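Local atomic coordinates of m3DLH protein (Halieaceae bacterium, PDB entry 7JKA), a protein that probably hydrolyses dienelactone-type esters, being an alpha/beta-hydrolase of the dienelactone hydrolase family, and may also act on phosphotriesters. Residues Ile19-Gly24 / Arg109-Thr114; Lys41-Val46 / Leu68-Leu73; Ala103-Ala108 / Ala138-Arg143; Thr153-Leu158 / His213-Pro218; Glu164-Ile169 / Trp196-Val201. All coordinates share one frame; numbering follows the deposited sequence. Where two conformers were deposited one is given.

Contact 1: residues Ile19-Gly24 / Arg109-Thr114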
# COMPACT_ATOMS: atom_id res chain seq x y z
N ILE A 19 11.09 -9.93 9.32
CA ILE A 19 12.18 -9.11 8.78
C ILE A 19 12.33 -7.89 9.67
O ILE A 19 11.38 -7.11 9.81
CB ILE A 19 11.91 -8.66 7.34
CG1 ILE A 19 11.46 -9.82 6.44
CG2 ILE A 19 13.16 -8.02 6.78
CD1 ILE A 19 12.60 -10.52 5.78
N ARG A 20 13.51 -7.69 10.23
CA ARG A 20 13.79 -6.50 11.03
C ARG A 20 14.58 -5.52 10.18
O ARG A 20 15.53 -5.90 9.50
CB ARG A 20 14.55 -6.89 12.30
CG ARG A 20 13.69 -7.80 13.14
CD ARG A 20 14.20 -8.03 14.54
NE ARG A 20 13.17 -8.75 15.28
CZ ARG A 20 12.37 -8.21 16.20
NH1 ARG A 20 12.49 -6.94 16.55
NH2 ARG A 20 11.45 -8.98 16.78
N TYR A 21 14.16 -4.26 10.17
CA TYR A 21 14.81 -3.29 9.32
C TYR A 21 14.68 -1.91 9.96
O TYR A 21 13.99 -1.75 10.97
CB TYR A 21 14.21 -3.30 7.91
CG TYR A 21 12.72 -2.95 7.82
CD1 TYR A 21 11.73 -3.90 8.08
CD2 TYR A 21 12.32 -1.68 7.45
CE1 TYR A 21 10.38 -3.59 7.97
CE2 TYR A 21 10.97 -1.35 7.35
CZ TYR A 21 10.00 -2.31 7.62
OH TYR A 21 8.65 -1.98 7.51
N THR A 22 15.34 -0.92 9.37
CA THR A 22 15.36 0.39 10.00
C THR A 22 15.46 1.47 8.94
O THR A 22 15.96 1.24 7.83
CB THR A 22 16.50 0.50 11.02
OG1 THR A 22 16.45 1.76 11.72
CG2 THR A 22 17.87 0.36 10.36
N ASP A 23 14.97 2.66 9.28
CA ASP A 23 15.28 3.86 8.52
C ASP A 23 16.45 4.64 9.10
O ASP A 23 16.75 5.75 8.63
CB ASP A 23 14.04 4.75 8.45
CG ASP A 23 13.59 5.23 9.81
OD1 ASP A 23 14.19 4.84 10.85
OD2 ASP A 23 12.61 6.01 9.84
N GLY A 24 17.13 4.09 10.12
CA GLY A 24 18.20 4.77 10.82
C GLY A 24 17.77 5.47 12.09
O GLY A 24 18.63 5.85 12.90
N ARG A 109 10.37 4.04 2.32
CA ARG A 109 11.54 3.65 1.55
C ARG A 109 12.34 2.55 2.26
O ARG A 109 12.91 1.67 1.61
CB ARG A 109 12.40 4.88 1.28
CG ARG A 109 13.30 4.73 0.09
CD ARG A 109 13.15 5.88 -0.89
NE ARG A 109 13.90 5.56 -2.10
CZ ARG A 109 14.29 6.45 -3.00
NH1 ARG A 109 14.99 6.03 -4.05
NH2 ARG A 109 14.01 7.74 -2.85
N ALA A 110 12.36 2.58 3.60
CA ALA A 110 13.03 1.52 4.35
C ALA A 110 12.37 0.17 4.10
O ALA A 110 13.06 -0.84 3.94
CB ALA A 110 13.04 1.83 5.84
N ALA A 111 11.03 0.15 4.01
CA ALA A 111 10.36 -1.10 3.67
C ALA A 111 10.72 -1.56 2.25
O ALA A 111 11.03 -2.73 2.03
CB ALA A 111 8.84 -0.96 3.85
N LEU A 112 10.74 -0.63 1.28
CA LEU A 112 11.09 -1.04 -0.09
C LEU A 112 12.53 -1.55 -0.15
O LEU A 112 12.81 -2.57 -0.79
CB LEU A 112 10.91 0.14 -1.05
CG LEU A 112 11.20 -0.17 -2.53
CD1 LEU A 112 10.30 -1.30 -3.02
CD2 LEU A 112 11.02 1.08 -3.37
N ASP A 113 13.46 -0.82 0.49
CA ASP A 113 14.86 -1.25 0.46
C ASP A 113 15.01 -2.63 1.08
O ASP A 113 15.77 -3.47 0.57
CB ASP A 113 15.71 -0.24 1.22
CG ASP A 113 15.92 1.04 0.46
OD1 ASP A 113 15.58 1.14 -0.74
OD2 ASP A 113 16.42 1.99 1.12
N THR A 114 14.30 -2.87 2.17
CA THR A 114 14.37 -4.17 2.81
C THR A 114 13.81 -5.27 1.91
O THR A 114 14.37 -6.37 1.84
CB THR A 114 13.64 -4.11 4.15
OG1 THR A 114 14.20 -3.02 4.88
CG2 THR A 114 13.89 -5.36 4.90
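Y21 carries its CG between the backbone N and the carbonyl carbon (chi1 61°), which swings the ring off the strand toward the helix; T114 answers with OG1 beside its own backbone N and anti to the carbonyl carbon (chi1 -54°). The two side chains cross at about a right angle, with T114 OG1 only 3.0 Å from Y21 CB and lying obliquely to the ring. The hydroxyl of T114 spends its proton one helical turn back, in a 2.6 Å bond from T114 OG1 to A110 O. That carbonyl also takes the backbone N-H of T114, the two donors arriving from opposite faces of its plane. A110 meets the ring edge in plane, its CB 3.9 Å from Y21 CD2. A111 CB sits 3.8 Å from Y21 OH, which is itself hydrogen-bonded to the backbone N of D76. Beside the ring, I19 CG2 and T114 CG2 are pressed to 3.3 Å, tighter than usual for two methyls. An alanine in place of Y21 would probably open a gap between strand and helix and leave the D76 N-H without its phenol partner. Strand 14-22, paired antiparallel with strand 27-35, thus rests on helix 101-116, which also packs on strand 42-48: helices layered on a central sheet, as in the alpha/beta-hydrolase fold.

Contact 2: residues Lys41-Val46 / Leu68-Leu73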
# COMPACT_ATOMS: atom_id res chain seq x y z
N LYS A 41 14.41 -15.36 -9.15
CA LYS A 41 13.90 -14.14 -8.55
C LYS A 41 12.50 -13.81 -9.05
O LYS A 41 12.19 -14.00 -10.23
CB LYS A 41 14.85 -12.98 -8.86
CG LYS A 41 16.30 -13.24 -8.47
CD LYS A 41 17.12 -11.95 -8.49
CE LYS A 41 17.58 -11.58 -7.09
NZ LYS A 41 18.45 -12.64 -6.50
N CYS A 42 11.66 -13.33 -8.16
CA CYS A 42 10.28 -13.01 -8.51
C CYS A 42 9.97 -11.56 -8.19
O CYS A 42 10.71 -10.89 -7.45
CB CYS A 42 9.32 -13.94 -7.75
SG CYS A 42 9.40 -13.69 -6.02
N PRO A 43 8.88 -11.03 -8.72
CA PRO A 43 8.51 -9.65 -8.41
C PRO A 43 8.30 -9.48 -6.91
O PRO A 43 7.79 -10.37 -6.23
CB PRO A 43 7.21 -9.44 -9.18
CG PRO A 43 7.30 -10.44 -10.29
CD PRO A 43 7.94 -11.64 -9.68
N GLY A 44 8.70 -8.32 -6.42
CA GLY A 44 8.51 -7.97 -5.02
C GLY A 44 7.38 -6.96 -4.89
O GLY A 44 7.25 -6.04 -5.71
N VAL A 45 6.59 -7.11 -3.83
CA VAL A 45 5.51 -6.18 -3.54
C VAL A 45 5.63 -5.76 -2.09
O VAL A 45 5.63 -6.62 -1.19
CB VAL A 45 4.12 -6.79 -3.83
CG1 VAL A 45 3.00 -5.74 -3.58
CG2 VAL A 45 4.03 -7.37 -5.24
N VAL A 46 5.74 -4.45 -1.84
CA VAL A 46 5.57 -3.94 -0.49
C VAL A 46 4.09 -3.80 -0.22
O VAL A 46 3.32 -3.31 -1.06
CB VAL A 46 6.28 -2.59 -0.28
CG1 VAL A 46 6.08 -2.13 1.19
CG2 VAL A 46 7.72 -2.68 -0.63
N LEU A 68 0.33 -15.79 -5.61
CA LEU A 68 0.38 -15.38 -7.01
C LEU A 68 1.77 -15.46 -7.60
O LEU A 68 1.95 -15.12 -8.78
CB LEU A 68 -0.14 -13.95 -7.15
CG LEU A 68 -1.61 -13.78 -6.77
CD1 LEU A 68 -2.00 -12.31 -6.78
CD2 LEU A 68 -2.49 -14.63 -7.68
N GLY A 69 2.76 -15.89 -6.82
CA GLY A 69 4.13 -15.98 -7.29
C GLY A 69 4.98 -14.76 -6.99
O GLY A 69 6.02 -14.58 -7.63
N TYR A 70 4.57 -13.92 -6.06
CA TYR A 70 5.36 -12.75 -5.69
C TYR A 70 6.04 -12.99 -4.34
O TYR A 70 5.74 -13.93 -3.63
CB TYR A 70 4.48 -11.50 -5.62
CG TYR A 70 3.65 -11.27 -6.86
CD1 TYR A 70 4.19 -11.46 -8.13
CD2 TYR A 70 2.33 -10.90 -6.75
CE1 TYR A 70 3.43 -11.25 -9.24
CE2 TYR A 70 1.56 -10.70 -7.87
CZ TYR A 70 2.12 -10.87 -9.11
OH TYR A 70 1.37 -10.67 -10.24
N ALA A 71 6.98 -12.11 -4.01
CA ALA A 71 7.56 -12.00 -2.67
C ALA A 71 7.04 -10.70 -2.10
O ALA A 71 7.29 -9.64 -2.68
CB ALA A 71 9.09 -11.99 -2.72
N ALA A 72 6.30 -10.77 -1.00
CA ALA A 72 5.56 -9.63 -0.49
C ALA A 72 6.01 -9.32 0.93
O ALA A 72 5.98 -10.20 1.80
CB ALA A 72 4.05 -9.93 -0.55
N LEU A 73 6.41 -8.07 1.16
CA LEU A 73 6.80 -7.61 2.49
C LEU A 73 5.64 -6.83 3.10
O LEU A 73 5.33 -5.73 2.64
CB LEU A 73 8.06 -6.75 2.43
CG LEU A 73 8.54 -6.26 3.80
CD1 LEU A 73 9.18 -7.41 4.55
CD2 LEU A 73 9.54 -5.12 3.67
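P43 and Y70 meet side chain to side chain where the two strands begin, the pyrrolidine ring lying obliquely to the phenol ring with P43 CB 3.8 Å from Y70 CD1. Next along, V45 CG2 reaches Y70 CB at 4.2 Å, so the tyrosine is touched by both residues that flank G44. Its CG stands beside the backbone N and anti to the carbonyl carbon (chi1 -52°), which turns the ring back over its own chain until L68 O lies above the centre of one face. Trimming Y70 to an alanine would probably leave the P43 ring and V45 CG2 facing a gap at the entry to the strand pair. The backbones beside them are joined in parallel register by three bonds: A71 N to P43 O, V45 N to A71 O and L73 N to V45 O, each 2.9 Å. The first is nearly straight, at 173°. Between them G44 CA comes within 3.1 Å of A71 O in a CA-H...O contact. These are the two strands of a beta-alpha-beta unit, strand 42-48, helix 56-67 and strand 71-74, neighbours in the central sheet. The helix leads in through a Schellman motif, where G69 takes the positive phi that turns the chain toward Y70. Outside this shell, L65 of helix 56-67 touches both V45 and Y70, while F246 and F250 of helix 232-250 back V45 and P43. On the face that carries V46 and L73, L115 of helix 101-116 touches both.

Contact 3: residues Ala103-Ala108 / Ala138-Arg143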
# COMPACT_ATOMS: atom_id res chain seq x y z
N ALA A 103 9.90 12.00 7.07
CA ALA A 103 9.93 10.82 7.94
C ALA A 103 8.98 9.75 7.43
O ALA A 103 9.28 8.55 7.50
CB ALA A 103 9.55 11.22 9.37
N TRP A 104 7.83 10.17 6.91
CA TRP A 104 6.87 9.25 6.34
C TRP A 104 7.48 8.52 5.15
O TRP A 104 7.39 7.30 5.05
CB TRP A 104 5.64 10.06 5.94
CG TRP A 104 4.42 9.31 5.53
CD1 TRP A 104 4.18 7.99 5.61
CD2 TRP A 104 3.25 9.91 4.96
NE1 TRP A 104 2.92 7.70 5.10
CE2 TRP A 104 2.33 8.88 4.72
CE3 TRP A 104 2.91 11.23 4.66
CZ2 TRP A 104 1.07 9.13 4.15
CZ3 TRP A 104 1.66 11.48 4.11
CH2 TRP A 104 0.76 10.44 3.87
N ARG A 105 8.13 9.27 4.26
CA ARG A 105 8.73 8.64 3.09
C ARG A 105 9.91 7.77 3.48
O ARG A 105 10.15 6.74 2.85
CB ARG A 105 9.14 9.70 2.08
CG ARG A 105 7.91 10.32 1.43
CD ARG A 105 8.19 11.62 0.72
NE ARG A 105 6.93 12.17 0.22
CZ ARG A 105 6.81 12.98 -0.82
NH1 ARG A 105 7.88 13.35 -1.52
NH2 ARG A 105 5.59 13.40 -1.19
N ALA A 106 10.62 8.13 4.56
CA ALA A 106 11.76 7.33 4.98
C ALA A 106 11.35 5.96 5.49
O ALA A 106 12.04 4.97 5.21
CB ALA A 106 12.54 8.07 6.06
N LEU A 107 10.26 5.87 6.26
CA LEU A 107 9.82 4.55 6.70
C LEU A 107 9.26 3.73 5.53
O LEU A 107 9.35 2.50 5.54
CB LEU A 107 8.80 4.67 7.85
CG LEU A 107 7.37 5.16 7.63
CD1 LEU A 107 6.48 4.07 7.08
CD2 LEU A 107 6.84 5.72 8.99
N ALA A 108 8.68 4.40 4.53
CA ALA A 108 8.20 3.66 3.35
C ALA A 108 9.37 3.18 2.50
O ALA A 108 9.40 2.03 2.04
CB ALA A 108 7.28 4.55 2.53
N ALA A 138 1.82 4.29 0.14
CA ALA A 138 2.35 3.80 -1.13
C ALA A 138 2.51 4.93 -2.15
O ALA A 138 3.50 4.96 -2.90
CB ALA A 138 1.46 2.67 -1.66
N LEU A 139 1.55 5.86 -2.20
CA LEU A 139 1.66 6.99 -3.11
C LEU A 139 2.75 7.96 -2.68
O LEU A 139 3.40 8.58 -3.54
CB LEU A 139 0.30 7.70 -3.22
CG LEU A 139 -0.73 6.92 -4.04
CD1 LEU A 139 -2.09 7.63 -3.99
CD2 LEU A 139 -0.24 6.76 -5.48
N GLU A 140 2.98 8.12 -1.37
CA GLU A 140 4.13 8.92 -0.93
C GLU A 140 5.44 8.29 -1.40
O GLU A 140 6.36 9.00 -1.82
CB GLU A 140 4.15 9.06 0.59
CG GLU A 140 3.06 9.99 1.12
CD GLU A 140 3.17 11.38 0.55
OE1 GLU A 140 4.10 12.13 0.93
OE2 GLU A 140 2.29 11.75 -0.26
N LEU A 141 5.51 6.96 -1.35
CA LEU A 141 6.71 6.27 -1.82
C LEU A 141 6.90 6.49 -3.31
O LEU A 141 8.01 6.77 -3.77
CB LEU A 141 6.60 4.78 -1.52
CG LEU A 141 7.78 3.89 -1.95
CD1 LEU A 141 9.09 4.33 -1.27
CD2 LEU A 141 7.45 2.43 -1.59
N ALA A 142 5.82 6.41 -4.08
CA ALA A 142 5.94 6.71 -5.51
C ALA A 142 6.38 8.14 -5.75
O ALA A 142 7.24 8.41 -6.60
CB ALA A 142 4.61 6.43 -6.20
N ARG A 143 5.79 9.08 -5.00
CA ARG A 143 6.11 10.50 -5.18
C ARG A 143 7.57 10.78 -4.86
O ARG A 143 8.17 11.71 -5.42
CB ARG A 143 5.20 11.34 -4.29
CG ARG A 143 3.79 11.49 -4.83
CD ARG A 143 2.88 12.14 -3.79
NE ARG A 143 1.61 12.58 -4.36
CZ ARG A 143 0.57 12.96 -3.63
NH1 ARG A 143 0.65 12.97 -2.30
NH2 ARG A 143 -0.54 13.39 -4.21
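Two helices cross here at nearly a right angle (94°), with E140 of helix 133-143 caught between W104 and R105 of helix 101-116, in a buried layer beside the central sheet. The glutamate approaches W104 over a face: its CG stands 3.5 Å from the centroid of the six-membered ring, almost on the ring normal, as a CH-pi contact. The indole is kept in place at its other end by a bond from NE1 to T137, and F133 lies nearly parallel to it. E140 bends at chi2 (-59°), bringing its carboxylate round to R105. That arginine grips one oxygen side-on with two nitrogens, NE and NH2 both 2.9 Å from E140 OE1. OE1 lies in the guanidinium plane, yet both donors come from the same face of the carboxylate, well above its plane. E140 OE2 is taken by R143 NH1 at 2.9 Å, within the same helix, and R101 adds a further salt bridge to OE1. Deeper down, A108 CB and L141 CB close the crossing at 4.1 Å. One buried carboxylate therefore serves three arginines, which would be expected to keep it ionised. D165, paired with R105, and E195, paired with R143, would probably offset the extra positive charge, so the two helices are joined through an extended ionic network rather than a lone ion pair.

Contact 4: residues Thr153-Leu158 / His213-Pro218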
# COMPACT_ATOMS: atom_id res chain seq x y z
N THR A 153 -3.65 1.36 -4.79
CA THR A 153 -4.22 1.72 -3.50
C THR A 153 -5.64 1.19 -3.37
O THR A 153 -6.38 1.09 -4.34
CB THR A 153 -4.22 3.24 -3.27
OG1 THR A 153 -5.16 3.90 -4.15
CG2 THR A 153 -2.85 3.80 -3.56
N PHE A 154 -6.00 0.84 -2.14
CA PHE A 154 -7.35 0.35 -1.84
C PHE A 154 -7.94 1.23 -0.76
O PHE A 154 -7.37 1.33 0.34
CB PHE A 154 -7.32 -1.11 -1.38
CG PHE A 154 -6.74 -2.07 -2.39
CD1 PHE A 154 -5.38 -2.38 -2.38
CD2 PHE A 154 -7.56 -2.71 -3.30
CE1 PHE A 154 -4.83 -3.27 -3.29
CE2 PHE A 154 -7.03 -3.61 -4.23
CZ PHE A 154 -5.65 -3.89 -4.22
N HIS A 155 -9.08 1.85 -1.06
CA HIS A 155 -9.79 2.75 -0.14
C HIS A 155 -8.83 3.65 0.65
O HIS A 155 -8.88 3.72 1.88
CB HIS A 155 -10.75 1.99 0.80
CG HIS A 155 -10.19 0.75 1.44
ND1 HIS A 155 -9.47 0.77 2.61
CD2 HIS A 155 -10.29 -0.55 1.09
CE1 HIS A 155 -9.12 -0.46 2.94
NE2 HIS A 155 -9.59 -1.28 2.02
N ALA A 156 -7.98 4.36 -0.09
CA ALA A 156 -6.93 5.21 0.49
C ALA A 156 -7.35 6.67 0.55
O ALA A 156 -7.86 7.22 -0.41
CB ALA A 156 -5.64 5.10 -0.33
N GLY A 157 -7.05 7.30 1.69
CA GLY A 157 -7.06 8.75 1.72
C GLY A 157 -6.02 9.32 0.78
O GLY A 157 -5.00 8.68 0.48
N LEU A 158 -6.30 10.50 0.26
CA LEU A 158 -5.45 11.15 -0.71
C LEU A 158 -5.08 12.53 -0.20
O LEU A 158 -5.89 13.20 0.46
CB LEU A 158 -6.15 11.26 -2.07
CG LEU A 158 -6.56 9.89 -2.62
CD1 LEU A 158 -7.56 10.08 -3.76
CD2 LEU A 158 -5.34 9.08 -3.08
N HIS A 213 -15.42 3.06 2.87
CA HIS A 213 -14.07 2.85 3.37
C HIS A 213 -13.90 1.42 3.87
O HIS A 213 -14.86 0.74 4.24
CB HIS A 213 -13.76 3.83 4.50
CG HIS A 213 -12.30 4.14 4.64
ND1 HIS A 213 -11.60 4.88 3.71
CD2 HIS A 213 -11.41 3.81 5.61
CE1 HIS A 213 -10.34 4.99 4.09
NE2 HIS A 213 -10.20 4.35 5.24
N SER A 214 -12.65 0.95 3.84
CA SER A 214 -12.25 -0.34 4.40
C SER A 214 -12.97 -1.51 3.72
O SER A 214 -13.22 -2.54 4.35
CB SER A 214 -12.47 -0.38 5.91
OG SER A 214 -11.67 0.63 6.50
N PHE A 215 -13.27 -1.36 2.43
CA PHE A 215 -14.08 -2.38 1.77
C PHE A 215 -13.36 -3.71 1.61
O PHE A 215 -14.02 -4.71 1.33
CB PHE A 215 -14.59 -1.87 0.41
CG PHE A 215 -13.51 -1.50 -0.57
CD1 PHE A 215 -12.76 -2.49 -1.22
CD2 PHE A 215 -13.33 -0.18 -0.93
CE1 PHE A 215 -11.80 -2.12 -2.18
CE2 PHE A 215 -12.37 0.20 -1.86
CZ PHE A 215 -11.60 -0.76 -2.50
N THR A 216 -12.04 -3.77 1.82
CA THR A 216 -11.33 -5.04 1.72
C THR A 216 -11.28 -5.81 3.04
O THR A 216 -10.77 -6.94 3.06
CB THR A 216 -9.88 -4.83 1.26
OG1 THR A 216 -9.19 -4.05 2.25
CG2 THR A 216 -9.81 -4.13 -0.08
N ASP A 217 -11.79 -5.26 4.13
CA ASP A 217 -11.60 -5.89 5.44
C ASP A 217 -12.90 -6.48 5.94
O ASP A 217 -13.82 -5.72 6.30
CB ASP A 217 -11.06 -4.87 6.45
CG ASP A 217 -10.65 -5.52 7.76
OD1 ASP A 217 -10.59 -6.77 7.82
OD2 ASP A 217 -10.39 -4.78 8.73
N PRO A 218 -13.03 -7.82 6.01
CA PRO A 218 -14.22 -8.44 6.60
C PRO A 218 -14.49 -7.97 8.03
O PRO A 218 -15.63 -8.04 8.50
CB PRO A 218 -13.90 -9.94 6.56
CG PRO A 218 -12.95 -10.09 5.44
CD PRO A 218 -12.11 -8.82 5.44
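H155 pushes its imidazole into the loop 213-218, in what is probably the active site of this alpha/beta-hydrolase: H213 is hydrogen-bonded through ND1 to D181 and its side chain touches C132, consistent with the Cys-Asp-His triad of dienelactone hydrolases. The H155 ring turns different parts of its edge to two aromatic faces, CD2 to F215 and ND1 to H213. Against F215 it makes a T-shaped pair, planes at 78°, with H155 CD2 above the centre of the phenyl ring. Against H213 the same edge-to-face arrangement is looser, the centroids 5.5 Å apart. One flat side of H155 is covered by backbone: S214 CA stands 3.5 Å from the ring centroid, close to the normal, and F215 N lies over the rim. The far tip points at T216, where H155 NE2 and T216 OG1 share a nearly straight hydrogen bond of 2.8 Å (172°). T216 OG1 is also bonded to NE2 of H57, which ties this hydroxyl to two imidazoles. In H155 CG lies between the backbone N and the carbonyl carbon (chi1 46°), which carries the ring in among S214, F215 and T216. A type I turn from S214 to D217 sets these three round it, and F154 CB completes the packing, 4.1 Å from T216 CG2. Beside H213, H155 O sits just 2.9 Å from H213 CE1.

Contact 5: residues Glu164-Ile169 / Trp196-Val201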
# COMPACT_ATOMS: atom_id res chain seq x y z
N GLU A 164 8.13 19.43 -5.07
CA GLU A 164 9.24 18.76 -5.73
C GLU A 164 8.86 17.40 -6.28
O GLU A 164 9.70 16.78 -6.92
CB GLU A 164 10.42 18.59 -4.76
CG GLU A 164 10.11 17.79 -3.53
CD GLU A 164 9.82 18.68 -2.33
OE1 GLU A 164 9.08 19.69 -2.47
OE2 GLU A 164 10.36 18.36 -1.25
N ASP A 165 7.64 16.93 -6.02
CA ASP A 165 7.20 15.62 -6.48
C ASP A 165 6.83 15.60 -7.96
O ASP A 165 6.58 14.51 -8.49
CB ASP A 165 5.98 15.14 -5.70
CG ASP A 165 6.25 14.96 -4.23
OD1 ASP A 165 7.44 14.93 -3.83
OD2 ASP A 165 5.25 14.81 -3.49
N ALA A 166 6.75 16.75 -8.61
CA ALA A 166 6.33 16.78 -10.01
C ALA A 166 7.24 15.90 -10.86
O ALA A 166 8.47 16.02 -10.82
CB ALA A 166 6.34 18.22 -10.52
N GLY A 167 6.62 14.99 -11.62
CA GLY A 167 7.33 14.11 -12.52
C GLY A 167 8.11 12.98 -11.88
O GLY A 167 8.80 12.24 -12.59
N ARG A 168 8.03 12.80 -10.56
CA ARG A 168 8.85 11.78 -9.92
C ARG A 168 8.17 10.42 -9.80
O ARG A 168 8.83 9.45 -9.40
CB ARG A 168 9.31 12.26 -8.53
CG ARG A 168 10.33 13.41 -8.57
CD ARG A 168 11.70 12.94 -9.06
NE ARG A 168 12.70 14.01 -9.04
CZ ARG A 168 13.85 13.98 -9.71
NH1 ARG A 168 14.17 12.94 -10.48
NH2 ARG A 168 14.68 15.01 -9.64
N ILE A 169 6.89 10.30 -10.14
CA ILE A 169 6.25 8.99 -10.11
C ILE A 169 6.71 8.21 -11.34
O ILE A 169 6.57 8.67 -12.48
CB ILE A 169 4.73 9.09 -10.07
CG1 ILE A 169 4.30 9.65 -8.71
CG2 ILE A 169 4.13 7.72 -10.27
CD1 ILE A 169 2.83 10.02 -8.64
N TRP A 196 -1.41 14.02 -11.82
CA TRP A 196 -1.07 12.92 -12.70
C TRP A 196 -1.34 13.27 -14.16
O TRP A 196 -0.61 12.81 -15.04
CB TRP A 196 -1.83 11.66 -12.26
CG TRP A 196 -1.47 11.28 -10.83
CD1 TRP A 196 -0.36 11.68 -10.12
CD2 TRP A 196 -2.23 10.44 -9.95
NE1 TRP A 196 -0.39 11.13 -8.86
CE2 TRP A 196 -1.52 10.36 -8.73
CE3 TRP A 196 -3.44 9.74 -10.09
CZ2 TRP A 196 -1.99 9.62 -7.64
CZ3 TRP A 196 -3.90 8.99 -9.02
CH2 TRP A 196 -3.17 8.92 -7.81
N ARG A 197 -2.37 14.09 -14.43
CA ARG A 197 -2.60 14.59 -15.79
C ARG A 197 -1.45 15.49 -16.22
O ARG A 197 -0.94 15.38 -17.34
CB ARG A 197 -3.93 15.34 -15.87
CG ARG A 197 -5.16 14.44 -15.76
CD ARG A 197 -6.46 15.23 -15.94
NE ARG A 197 -6.58 15.77 -17.28
CZ ARG A 197 -7.69 16.30 -17.79
NH1 ARG A 197 -8.78 16.36 -17.05
NH2 ARG A 197 -7.70 16.77 -19.03
N ARG A 198 -1.05 16.41 -15.35
CA ARG A 198 0.04 17.32 -15.67
C ARG A 198 1.31 16.57 -16.04
O ARG A 198 2.00 16.93 -17.00
CB ARG A 198 0.30 18.24 -14.48
CG ARG A 198 1.50 19.17 -14.66
CD ARG A 198 1.94 19.69 -13.30
NE ARG A 198 2.45 18.61 -12.46
CZ ARG A 198 2.39 18.59 -11.13
NH1 ARG A 198 2.87 17.55 -10.48
NH2 ARG A 198 1.85 19.60 -10.46
N ASP A 199 1.65 15.53 -15.28
CA ASP A 199 2.91 14.85 -15.46
C ASP A 199 2.81 13.65 -16.39
O ASP A 199 3.79 12.94 -16.58
CB ASP A 199 3.47 14.40 -14.11
CG ASP A 199 3.75 15.58 -13.19
OD1 ASP A 199 3.94 16.71 -13.71
OD2 ASP A 199 3.75 15.37 -11.96
N ARG A 200 1.63 13.43 -16.98
CA ARG A 200 1.43 12.30 -17.89
C ARG A 200 1.82 10.98 -17.23
O ARG A 200 2.42 10.11 -17.85
CB ARG A 200 2.19 12.53 -19.20
CG ARG A 200 1.79 13.83 -19.87
CD ARG A 200 2.77 14.22 -20.96
NE ARG A 200 2.19 15.19 -21.88
CZ ARG A 200 2.20 16.51 -21.70
NH1 ARG A 200 2.78 17.02 -20.62
NH2 ARG A 200 1.65 17.31 -22.60
N VAL A 201 1.47 10.84 -15.95
CA VAL A 201 1.60 9.55 -15.29
C VAL A 201 0.67 8.57 -15.99
O VAL A 201 -0.41 8.94 -16.46
CB VAL A 201 1.24 9.67 -13.80
CG1 VAL A 201 1.26 8.33 -13.08
CG2 VAL A 201 2.18 10.65 -13.09
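D199 and G167 make the one hydrogen bond between the loop and the helix end: G167 N lies 2.9 Å from D199 OD2. The N-H approaches from well above the carboxylate plane (81° out of it), and it is presented by a type II turn from D165 to R168 in which G167 holds the positive phi. Ionic pairing comes next, and it lies within segment 196-201. R198, its chain bent at chi3 (65°), folds back on its neighbour and grips the carboxylate side-on, one nitrogen to each oxygen: R198 NE to D199 OD1 at 2.7 Å and R198 NH1 to D199 OD2 at 2.8 Å. OD2 thus takes two donors, G167 N and R198 NH1, from opposite faces of its plane. The remaining nitrogen, NH2, is paired with E161. Van der Waals contact makes up the rest. A166 CB sits over one face of the R198 guanidinium, 3.5 Å from NH1. I169 CD1 comes obliquely to the indole of W196, 3.4 Å from NE1, and I169 CG2 meets V201 CG1 at 4.1 Å, the two side chains crossing at about a right angle. V201 arrives there through the Schellman motif at R200 that ends helix 186-198. Since both carboxylate oxygens of D199 are held by R198 and one also accepts from the loop backbone, the aspartate is likely to be fixed in rotation, and the arginine, like the solvent near this surface, would favour its ionised form.

Contact 4, which holds the probable catalytic histidine, lies across the chain's centre from contacts 1, 2 and 3, its centre about 24 Å from that of contact 1. Contacts 1 and 3 share helix 101-116, and contact 1 touches contact 2 through I19 CG1 and L73 CD1, 3.8 Å apart. Contact 3 links to contact 5 by charge, R105 NH2 standing 2.7 Å from D165 OD2. It also touches contact 4 by packing, with L139 CD1 3.7 Å from L158 CD2, while strand 150-154 directly follows its second helix. Contact 5 stays on the surface, with its nearest atoms about 5 Å from contact 4. Contacts 1, 2 and 4 all reach the same central sheet.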